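Local coordinates for pyoverdine biosynthesis protein PvcB (Pseudomonas aeruginosa, PDB 4YLM), which catalyses the iron(II)- and 2-oxoglutarate-dependent oxidation of tyrosine isonitrile on the pathway to paerucumarin in Pseudomonas aeruginosa, at residues P25-L30 against F143-A148; H112-Y117 against L274-I279; E123-H128 against L259-E264. All blocks are in the same frame, centred on the assembly; numbering follows the deposited sequence.

Overall arrangement
Interactions 2 and 3, centres about 7 Å apart, lie at the iron site of a cupin-type dioxygenase, and interaction 1 borders it through F143. Interactions 2 and 3 each have one segment, 274-279 and 123-128, on neighbouring antiparallel strands of the larger mixed sheet. Interaction 1 lies about 12 Å from interaction 3 and 18 Å from interaction 2, centre to centre; one side is on strand 141-145, paired with strand 259-263 of interaction 3 in a smaller antiparallel sheet, the other on the loop before strand 29-33. The chain order is 25-30, 112-117, 123-128, 143-148, 259-264 and 274-279. Distant parts of the sequence thus bring the metal-binding residues H112, D114 and H261 together between the sheets.

Interaction 1 of 3, residues P25-L30 against F143-A148; sequences PRFGLL and FSSTPA
S145 sets its CB over one face of the F27 ring, and this is the tight part of the contact. The carbon comes to 3.5 Å from CD1 of F27 and makes a CH-pi contact, 3.9 Å from the ring centroid and 28° off the ring normal. At the ring's edge, close to its plane, F27 CZ meets the carbonyl O of F143 at 3.7 Å; the CB of F143 also faces this end of the ring, while its own phenyl leads away toward H261. With chi1 at 73°, CG of F27 sits between its backbone N and carbonyl carbon, which turns the ring up against strand 141-145. Here that strand gives way to helix 146-152, and S145 is the N-cap: its OG accepts from A148 N at 3.2 Å. The same hydroxyl reaches across to the loop through a water, 2.8 Å from S145 OG, which donates to the carbonyl O of R26. Packing is looser on this flank, where R26 CB and A148 CB come no closer than 4.3 Å. The arginine is partly exposed and also packs on P36 of a second subunit.

Interaction 2 of 3, residues H112-Y117 against L274-I279; sequences HWDGMY and LRRVHI
OD2 of D114 is gripped by several groups at once. H278 donates to it from NE2 at 2.8 Å in a nearly straight bond, 173° at the hydrogen. The oxygen lies in the imidazole plane, at the ring's edge, whereas the bond reaches the carboxylate from above its own plane, 35° out of it; the two flat groups stand close to perpendicular. A water donates to D114 OD2 at 2.6 Å and accepts from R276 NH1 at 2.9 Å, and so bridges acid and guanidinium. The direct salt bridge, R276 NH1 to D114 OD2, is long at 3.9 Å. That oxygen lies well out of the guanidinium plane, so only the charges are engaged and the water carries the directed link.

R276 bends at chi2 and chi3, which folds its guanidinium back over the H278 ring: CE1 of H278 lies 3.2 Å above the guanidinium plane, over its centre. This cover and a hydrogen bond that W85 NE1 gives to the other ring nitrogen, ND1, probably help to fix the imidazole's rotation. D114 belongs to the iron site together with H112 and H261, so H278 and R276 are in the second shell and probably help to position the carboxylate. Q125 adds a further bond to OD2. D114 projects from the loop between strands 109-110 and 120-131, and it meets H278 and R276 on strand 272-286, which is flanked by strand 120-131 and has helix 69-79 against its V277 and I279.

Interaction 3 of 3, residues E123-H128 against L259-E264; sequences EFQVFH and LLHGRE
Q125 lays its amide nitrogen over one face of the H261 imidazole. NE2 of the glutamine sits 3.2 Å above the ring plane, offset toward the rim on the side of H261 NE2, and it is 3.4 Å from H261 CD2. Amide and ring planes stand 70° apart, so the glutamine presents its nitrogen to the ring face instead of stacking flat on it.

The torsions explain the meeting. In Q125, CG is anti to the carbonyl carbon (chi1 -56°), and the chain stays extended beyond it, carrying the amide from strand 120-131 across to strand 259-263, where the nearest backbones, Q125 CA and H261 CA, are 10.5 Å apart. H261 answers with CG placed between its backbone N and carbonyl carbon (chi1 69°), and a second torsion near a right angle turns a ring face toward the amide.

Both polar ends find their main partner in the same acid. Q125 NE2 is hydrogen-bonded to D114 OD2, while H261 NE2 is hydrogen-bonded to D114 OD1, so the carboxylate joins the two side chains and holds their ends together. The H261 ring also meets that of H112, the two planes inclined to each other, and F143 of strand 141-145 touches both Q125 and H261, giving the polar cluster an apolar wall.

H112, D114 and H261 are the iron-binding residues, consistent with the two-histidine, one-carboxylate facial triad typical of TauD/TfdA-family dioxygenases; in this model D114 and H261 are hydrogen-bonded to each other. Here the distal histidine, carried on strand 259-263, is brought up to the acid, with Q125 of strand 120-131 as a second-shell residue beside both.

Interaction 1 of 3, residues P25-L30 against F143-A148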
loop_
_atom_site.group_PDB
_atom_site.type_symbol
_atom_site.label_atom_id
_atom_site.label_comp_id
_atom_site.label_asym_id
_atom_site.label_seq_id
_atom_site.Cartn_x
_atom_site.Cartn_y
_atom_site.Cartn_z
ATOM N N PRO A 25 19.923 0.632 15.653
ATOM C CA PRO A 25 19.915 -0.801 15.355
ATOM C C PRO A 25 19.473 -1.065 13.924
ATOM O O PRO A 25 19.124 -0.128 13.206
ATOM C CB PRO A 25 18.863 -1.340 16.316
ATOM C CG PRO A 25 17.865 -0.182 16.413
ATOM C CD PRO A 25 18.735 1.059 16.416
ATOM N N ARG A 26 19.455 -2.337 13.542
ATOM C CA ARG A 26 19.143 -2.737 12.172
ATOM C C ARG A 26 17.644 -2.982 11.940
ATOM O O ARG A 26 17.252 -3.973 11.311
ATOM C CB ARG A 26 19.951 -3.984 11.820
ATOM C CG ARG A 26 21.409 -3.671 11.527
ATOM C CD ARG A 26 22.226 -4.936 11.480
ATOM N NE ARG A 26 23.407 -4.838 10.620
ATOM C CZ ARG A 26 24.387 -3.950 10.771
ATOM N NH1 ARG A 26 24.335 -3.047 11.747
ATOM N NH2 ARG A 26 25.423 -3.964 9.946
ATOM N N PHE A 27 16.823 -2.080 12.467
ATOM C CA PHE A 27 15.374 -2.138 12.285
ATOM C C PHE A 27 14.775 -0.881 12.871
ATOM O O PHE A 27 15.491 -0.054 13.448
ATOM C CB PHE A 27 14.761 -3.394 12.939
ATOM C CG PHE A 27 14.707 -3.353 14.465
ATOM C CD1 PHE A 27 15.845 -3.584 15.223
ATOM C CD2 PHE A 27 13.504 -3.134 15.126
ATOM C CE1 PHE A 27 15.790 -3.565 16.622
ATOM C CE2 PHE A 27 13.436 -3.123 16.520
ATOM C CZ PHE A 27 14.586 -3.339 17.267
ATOM N N GLY A 28 13.462 -0.723 12.726
ATOM C CA GLY A 28 12.787 0.389 13.366
ATOM C C GLY A 28 12.705 1.611 12.470
ATOM O O GLY A 28 13.593 1.860 11.666
ATOM N N LEU A 29 11.639 2.385 12.625
ATOM C CA LEU A 29 11.446 3.586 11.823
ATOM C C LEU A 29 10.756 4.642 12.667
ATOM O O LEU A 29 9.850 4.329 13.432
ATOM C CB LEU A 29 10.606 3.252 10.582
ATOM C CG LEU A 29 10.381 4.361 9.549
ATOM C CD1 LEU A 29 11.695 4.624 8.810
ATOM C CD2 LEU A 29 9.288 3.945 8.554
ATOM N N LEU A 30 11.216 5.887 12.569
ATOM C CA LEU A 30 10.588 6.992 13.266
ATOM C C LEU A 30 9.730 7.742 12.267
ATOM O O LEU A 30 10.205 8.092 11.185
ATOM C CB LEU A 30 11.635 7.953 13.852
ATOM C CG LEU A 30 11.135 9.288 14.430
ATOM C CD1 LEU A 30 10.198 9.083 15.643
ATOM C CD2 LEU A 30 12.293 10.236 14.810
ATOM N N PHE A 143 12.950 -4.030 22.716
ATOM C CA PHE A 143 12.605 -4.791 21.527
ATOM C C PHE A 143 13.881 -5.303 20.872
ATOM O O PHE A 143 14.853 -4.558 20.748
ATOM C CB PHE A 143 11.872 -3.879 20.528
ATOM C CG PHE A 143 10.555 -3.329 21.043
ATOM C CD1 PHE A 143 9.388 -4.069 20.919
ATOM C CD2 PHE A 143 10.488 -2.071 21.622
ATOM C CE1 PHE A 143 8.180 -3.576 21.387
ATOM C CE2 PHE A 143 9.287 -1.566 22.085
ATOM C CZ PHE A 143 8.127 -2.316 21.958
ATOM N N SER A 144 13.871 -6.560 20.435
ATOM C CA SER A 144 14.995 -7.130 19.706
ATOM C C SER A 144 14.540 -7.702 18.383
ATOM O O SER A 144 13.567 -8.457 18.330
ATOM C CB SER A 144 15.666 -8.259 20.513
ATOM O OG SER A 144 16.439 -7.722 21.564
ATOM N N SER A 145 15.261 -7.368 17.320
ATOM C CA SER A 145 14.980 -7.938 16.002
ATOM C C SER A 145 15.644 -9.298 15.880
ATOM O O SER A 145 16.868 -9.399 15.945
ATOM C CB SER A 145 15.522 -7.012 14.913
ATOM O OG SER A 145 15.705 -7.730 13.707
ATOM N N THR A 146 14.862 -10.357 15.729
ATOM C CA THR A 146 15.476 -11.673 15.708
ATOM C C THR A 146 16.275 -11.927 14.427
ATOM O O THR A 146 17.275 -12.637 14.464
ATOM C CB THR A 146 14.495 -12.826 16.049
ATOM O OG1 THR A 146 13.465 -12.921 15.060
ATOM C CG2 THR A 146 13.855 -12.597 17.430
ATOM N N PRO A 147 15.848 -11.345 13.290
ATOM C CA PRO A 147 16.707 -11.486 12.100
ATOM C C PRO A 147 18.061 -10.799 12.272
ATOM O O PRO A 147 19.065 -11.330 11.791
ATOM C CB PRO A 147 15.891 -10.816 10.980
ATOM C CG PRO A 147 14.427 -10.988 11.445
ATOM C CD PRO A 147 14.521 -10.784 12.965
ATOM N N ALA A 148 18.101 -9.646 12.940
ATOM C CA ALA A 148 19.383 -9.001 13.212
ATOM C C ALA A 148 20.273 -9.906 14.076
ATOM O O ALA A 148 21.462 -10.078 13.793
ATOM C CB ALA A 148 19.189 -7.663 13.880
HETATM O O HOH W 1 16.350 -6.560 11.296
#

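Interaction 2 of 3, residues H112-Y117 against L274-I279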
loop_
_atom_site.group_PDB
_atom_site.type_symbol
_atom_site.label_atom_id
_atom_site.label_comp_id
_atom_site.label_asym_id
_atom_site.label_seq_id
_atom_site.Cartn_x
_atom_site.Cartn_y
_atom_site.Cartn_z
ATOM N N HIS A 112 10.633 -12.102 25.243
ATOM C CA HIS A 112 9.654 -13.136 24.921
ATOM C C HIS A 112 8.749 -12.626 23.795
ATOM O O HIS A 112 8.992 -11.556 23.243
ATOM C CB HIS A 112 8.831 -13.528 26.164
ATOM C CG HIS A 112 8.000 -12.414 26.719
ATOM N ND1 HIS A 112 8.549 -11.320 27.352
ATOM C CD2 HIS A 112 6.658 -12.220 26.726
ATOM C CE1 HIS A 112 7.582 -10.494 27.716
ATOM N NE2 HIS A 112 6.426 -11.016 27.346
ATOM N N TRP A 113 7.727 -13.395 23.440
ATOM C CA TRP A 113 6.732 -12.912 22.483
ATOM C C TRP A 113 5.322 -13.036 23.047
ATOM O O TRP A 113 5.081 -13.840 23.946
ATOM C CB TRP A 113 6.867 -13.618 21.126
ATOM C CG TRP A 113 6.454 -15.080 21.031
ATOM C CD1 TRP A 113 5.297 -15.563 20.483
ATOM C CD2 TRP A 113 7.222 -16.232 21.414
ATOM N NE1 TRP A 113 5.286 -16.937 20.526
ATOM C CE2 TRP A 113 6.453 -17.373 21.095
ATOM C CE3 TRP A 113 8.474 -16.409 22.018
ATOM C CZ2 TRP A 113 6.898 -18.677 21.352
ATOM C CZ3 TRP A 113 8.915 -17.699 22.271
ATOM C CH2 TRP A 113 8.130 -18.818 21.936
ATOM N N ASP A 114 4.400 -12.231 22.531
ATOM C CA ASP A 114 3.012 -12.269 22.985
ATOM C C ASP A 114 2.276 -13.419 22.330
ATOM O O ASP A 114 2.504 -13.732 21.149
ATOM C CB ASP A 114 2.284 -10.951 22.676
ATOM C CG ASP A 114 2.599 -9.866 23.678
ATOM O OD1 ASP A 114 3.347 -10.153 24.641
ATOM O OD2 ASP A 114 2.092 -8.731 23.513
ATOM N N GLY A 115 1.399 -14.055 23.103
ATOM C CA GLY A 115 0.565 -15.120 22.584
ATOM C C GLY A 115 1.137 -16.520 22.719
ATOM O O GLY A 115 0.553 -17.477 22.218
ATOM N N MET A 116 2.281 -16.640 23.387
ATOM C CA MET A 116 2.960 -17.928 23.552
ATOM C C MET A 116 2.022 -19.034 24.034
ATOM O O MET A 116 2.122 -20.182 23.597
ATOM C CB MET A 116 4.074 -17.809 24.587
ATOM C CG MET A 116 5.192 -16.856 24.251
ATOM S SD MET A 116 6.352 -16.816 25.640
ATOM C CE MET A 116 6.587 -18.588 25.873
ATOM N N TYR A 117 1.136 -18.682 24.961
ATOM C CA TYR A 117 0.274 -19.663 25.618
ATOM C C TYR A 117 -1.168 -19.513 25.180
ATOM O O TYR A 117 -2.071 -20.016 25.846
ATOM C CB TYR A 117 0.325 -19.489 27.140
ATOM C CG TYR A 117 1.676 -19.748 27.761
ATOM C CD1 TYR A 117 2.225 -21.024 27.766
ATOM C CD2 TYR A 117 2.396 -18.720 28.355
ATOM C CE1 TYR A 117 3.458 -21.263 28.338
ATOM C CE2 TYR A 117 3.632 -18.954 28.928
ATOM C CZ TYR A 117 4.155 -20.226 28.917
ATOM O OH TYR A 117 5.387 -20.462 29.487
ATOM N N LEU A 274 0.411 3.554 29.677
ATOM C CA LEU A 274 0.369 2.987 28.331
ATOM C C LEU A 274 -0.912 2.199 28.144
ATOM O O LEU A 274 -1.479 1.678 29.113
ATOM C CB LEU A 274 1.532 2.007 28.095
ATOM C CG LEU A 274 2.964 2.460 28.339
ATOM C CD1 LEU A 274 3.908 1.319 28.008
ATOM C CD2 LEU A 274 3.288 3.701 27.509
ATOM N N ARG A 275 -1.331 2.081 26.886
ATOM C CA ARG A 275 -2.471 1.262 26.503
ATOM C C ARG A 275 -2.065 0.359 25.348
ATOM O O ARG A 275 -1.482 0.833 24.373
ATOM C CB ARG A 275 -3.646 2.157 26.085
ATOM C CG ARG A 275 -4.418 2.727 27.275
ATOM C CD ARG A 275 -5.492 3.712 26.859
ATOM N NE ARG A 275 -6.159 4.200 28.055
ATOM C CZ ARG A 275 -6.701 5.404 28.188
ATOM N NH1 ARG A 275 -6.688 6.273 27.180
ATOM N NH2 ARG A 275 -7.262 5.736 29.346
ATOM N N ARG A 276 -2.361 -0.935 25.452
ATOM C CA ARG A 276 -1.964 -1.877 24.412
ATOM C C ARG A 276 -3.149 -2.607 23.792
ATOM O O ARG A 276 -4.041 -3.090 24.503
ATOM C CB ARG A 276 -0.975 -2.909 24.955
ATOM C CG ARG A 276 -0.511 -3.916 23.891
ATOM C CD ARG A 276 -0.232 -5.282 24.506
ATOM N NE ARG A 276 -1.462 -5.949 24.918
ATOM C CZ ARG A 276 -1.502 -7.004 25.729
ATOM N NH1 ARG A 276 -0.382 -7.504 26.219
ATOM N NH2 ARG A 276 -2.664 -7.552 26.059
ATOM N N VAL A 277 -3.133 -2.697 22.462
ATOM C CA VAL A 277 -4.112 -3.452 21.686
ATOM C C VAL A 277 -3.372 -4.458 20.802
ATOM O O VAL A 277 -2.322 -4.138 20.232
ATOM C CB VAL A 277 -4.947 -2.503 20.796
ATOM C CG1 VAL A 277 -5.967 -3.290 19.943
ATOM C CG2 VAL A 277 -5.643 -1.437 21.662
ATOM N N HIS A 278 -3.900 -5.678 20.715
ATOM C CA HIS A 278 -3.350 -6.709 19.847
ATOM C C HIS A 278 -4.123 -6.738 18.528
ATOM O O HIS A 278 -5.341 -6.579 18.527
ATOM C CB HIS A 278 -3.472 -8.077 20.517
ATOM C CG HIS A 278 -2.393 -8.371 21.513
ATOM N ND1 HIS A 278 -2.641 -9.025 22.700
ATOM C CD2 HIS A 278 -1.057 -8.145 21.479
ATOM C CE1 HIS A 278 -1.505 -9.178 23.363
ATOM N NE2 HIS A 278 -0.530 -8.647 22.646
ATOM N N ILE A 279 -3.420 -6.949 17.416
ATOM C CA ILE A 279 -4.065 -7.070 16.105
ATOM C C ILE A 279 -3.753 -8.445 15.557
ATOM O O ILE A 279 -2.593 -8.847 15.520
ATOM C CB ILE A 279 -3.546 -6.017 15.107
ATOM C CG1 ILE A 279 -3.586 -4.616 15.731
ATOM C CG2 ILE A 279 -4.307 -6.106 13.758
ATOM C CD1 ILE A 279 -4.974 -4.097 16.007
HETATM O O HOH W 2 2.473 -7.171 25.593
#

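Interaction 3 of 3, residues E123-H128 against L259-E264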
loop_
_atom_site.group_PDB
_atom_site.type_symbol
_atom_site.label_atom_id
_atom_site.label_comp_id
_atom_site.label_asym_id
_atom_site.label_seq_id
_atom_site.Cartn_x
_atom_site.Cartn_y
_atom_site.Cartn_z
ATOM N N GLU A 123 -0.406 -10.607 15.368
ATOM C CA GLU A 123 0.717 -10.146 14.551
ATOM C C GLU A 123 1.346 -8.872 15.114
ATOM O O GLU A 123 2.566 -8.740 15.135
ATOM C CB GLU A 123 0.316 -9.945 13.074
ATOM C CG GLU A 123 1.487 -9.444 12.205
ATOM C CD GLU A 123 1.211 -9.511 10.704
ATOM O OE1 GLU A 123 0.032 -9.658 10.312
ATOM O OE2 GLU A 123 2.181 -9.416 9.918
ATOM N N PHE A 124 0.515 -7.936 15.566
ATOM C CA PHE A 124 1.002 -6.643 16.035
ATOM C C PHE A 124 0.584 -6.328 17.464
ATOM O O PHE A 124 -0.527 -6.687 17.903
ATOM C CB PHE A 124 0.460 -5.494 15.163
ATOM C CG PHE A 124 0.806 -5.606 13.694
ATOM C CD1 PHE A 124 2.124 -5.487 13.257
ATOM C CD2 PHE A 124 -0.195 -5.818 12.753
ATOM C CE1 PHE A 124 2.436 -5.588 11.881
ATOM C CE2 PHE A 124 0.107 -5.919 11.385
ATOM C CZ PHE A 124 1.419 -5.804 10.955
ATOM N N GLN A 125 1.467 -5.612 18.161
ATOM C CA GLN A 125 1.106 -4.857 19.357
ATOM C C GLN A 125 1.000 -3.386 18.941
ATOM O O GLN A 125 1.878 -2.870 18.256
ATOM C CB GLN A 125 2.191 -4.991 20.442
ATOM C CG GLN A 125 2.543 -6.420 20.860
ATOM C CD GLN A 125 3.980 -6.531 21.372
ATOM O OE1 GLN A 125 4.907 -6.000 20.761
ATOM N NE2 GLN A 125 4.162 -7.195 22.503
ATOM N N VAL A 126 -0.088 -2.724 19.325
ATOM C CA VAL A 126 -0.215 -1.288 19.153
ATOM C C VAL A 126 -0.220 -0.675 20.555
ATOM O O VAL A 126 -1.090 -0.986 21.369
ATOM C CB VAL A 126 -1.509 -0.912 18.407
ATOM C CG1 VAL A 126 -1.675 0.608 18.346
ATOM C CG2 VAL A 126 -1.489 -1.505 16.988
ATOM N N PHE A 127 0.770 0.165 20.842
ATOM C CA PHE A 127 0.876 0.819 22.148
ATOM C C PHE A 127 0.620 2.307 21.989
ATOM O O PHE A 127 1.272 2.961 21.187
ATOM C CB PHE A 127 2.289 0.691 22.727
ATOM C CG PHE A 127 2.706 -0.707 23.084
ATOM C CD1 PHE A 127 2.422 -1.237 24.335
ATOM C CD2 PHE A 127 3.449 -1.468 22.197
ATOM C CE1 PHE A 127 2.846 -2.528 24.683
ATOM C CE2 PHE A 127 3.869 -2.750 22.530
ATOM C CZ PHE A 127 3.576 -3.278 23.782
ATOM N N HIS A 128 -0.308 2.851 22.764
ATOM C CA HIS A 128 -0.471 4.289 22.840
ATOM C C HIS A 128 0.036 4.755 24.214
ATOM O O HIS A 128 -0.418 4.252 25.239
ATOM C CB HIS A 128 -1.939 4.653 22.691
ATOM C CG HIS A 128 -2.232 6.107 22.909
ATOM N ND1 HIS A 128 -3.409 6.552 23.479
ATOM C CD2 HIS A 128 -1.508 7.216 22.628
ATOM C CE1 HIS A 128 -3.392 7.872 23.543
ATOM N NE2 HIS A 128 -2.251 8.301 23.032
ATOM N N LEU A 259 9.864 -9.678 16.196
ATOM C CA LEU A 259 10.600 -9.190 17.355
ATOM C C LEU A 259 10.357 -10.070 18.571
ATOM O O LEU A 259 9.415 -10.865 18.600
ATOM C CB LEU A 259 10.150 -7.778 17.734
ATOM C CG LEU A 259 10.156 -6.724 16.628
ATOM C CD1 LEU A 259 9.582 -5.435 17.195
ATOM C CD2 LEU A 259 11.582 -6.518 16.115
ATOM N N LEU A 260 11.227 -9.912 19.562
ATOM C CA LEU A 260 10.939 -10.315 20.936
ATOM C C LEU A 260 10.958 -9.023 21.711
ATOM O O LEU A 260 11.567 -8.044 21.277
ATOM C CB LEU A 260 12.013 -11.263 21.479
ATOM C CG LEU A 260 12.171 -12.570 20.702
ATOM C CD1 LEU A 260 13.370 -13.396 21.208
ATOM C CD2 LEU A 260 10.878 -13.384 20.754
ATOM N N HIS A 261 10.297 -8.995 22.861
ATOM C CA HIS A 261 10.232 -7.762 23.613
ATOM C C HIS A 261 10.336 -8.052 25.101
ATOM O O HIS A 261 10.130 -9.178 25.549
ATOM C CB HIS A 261 8.916 -7.042 23.311
ATOM C CG HIS A 261 7.718 -7.746 23.858
ATOM N ND1 HIS A 261 7.122 -7.383 25.048
ATOM C CD2 HIS A 261 7.023 -8.814 23.398
ATOM C CE1 HIS A 261 6.103 -8.187 25.291
ATOM N NE2 HIS A 261 6.017 -9.063 24.304
ATOM N N GLY A 262 10.658 -7.028 25.868
ATOM C CA GLY A 262 10.768 -7.205 27.299
ATOM C C GLY A 262 10.842 -5.859 27.949
ATOM O O GLY A 262 10.267 -4.893 27.444
ATOM N N ARG A 263 11.570 -5.787 29.059
ATOM C CA ARG A 263 11.654 -4.549 29.807
ATOM C C ARG A 263 12.915 -4.436 30.659
ATOM O O ARG A 263 13.277 -5.344 31.408
ATOM C CB ARG A 263 10.429 -4.367 30.695
ATOM C CG ARG A 263 10.364 -2.975 31.295
ATOM C CD ARG A 263 9.264 -2.854 32.327
ATOM N NE ARG A 263 9.224 -1.502 32.873
ATOM C CZ ARG A 263 8.234 -1.032 33.623
ATOM N NH1 ARG A 263 7.201 -1.815 33.914
ATOM N NH2 ARG A 263 8.275 0.216 34.079
ATOM N N GLU A 264 13.541 -3.278 30.548
ATOM C CA GLU A 264 14.809 -2.975 31.175
ATOM C C GLU A 264 14.587 -2.814 32.674
ATOM O O GLU A 264 13.534 -2.343 33.110
ATOM C CB GLU A 264 15.318 -1.676 30.545
ATOM C CG GLU A 264 16.576 -1.076 31.101
ATOM C CD GLU A 264 16.865 0.276 30.467
ATOM O OE1 GLU A 264 15.928 1.100 30.356
ATOM O OE2 GLU A 264 18.022 0.514 30.072
#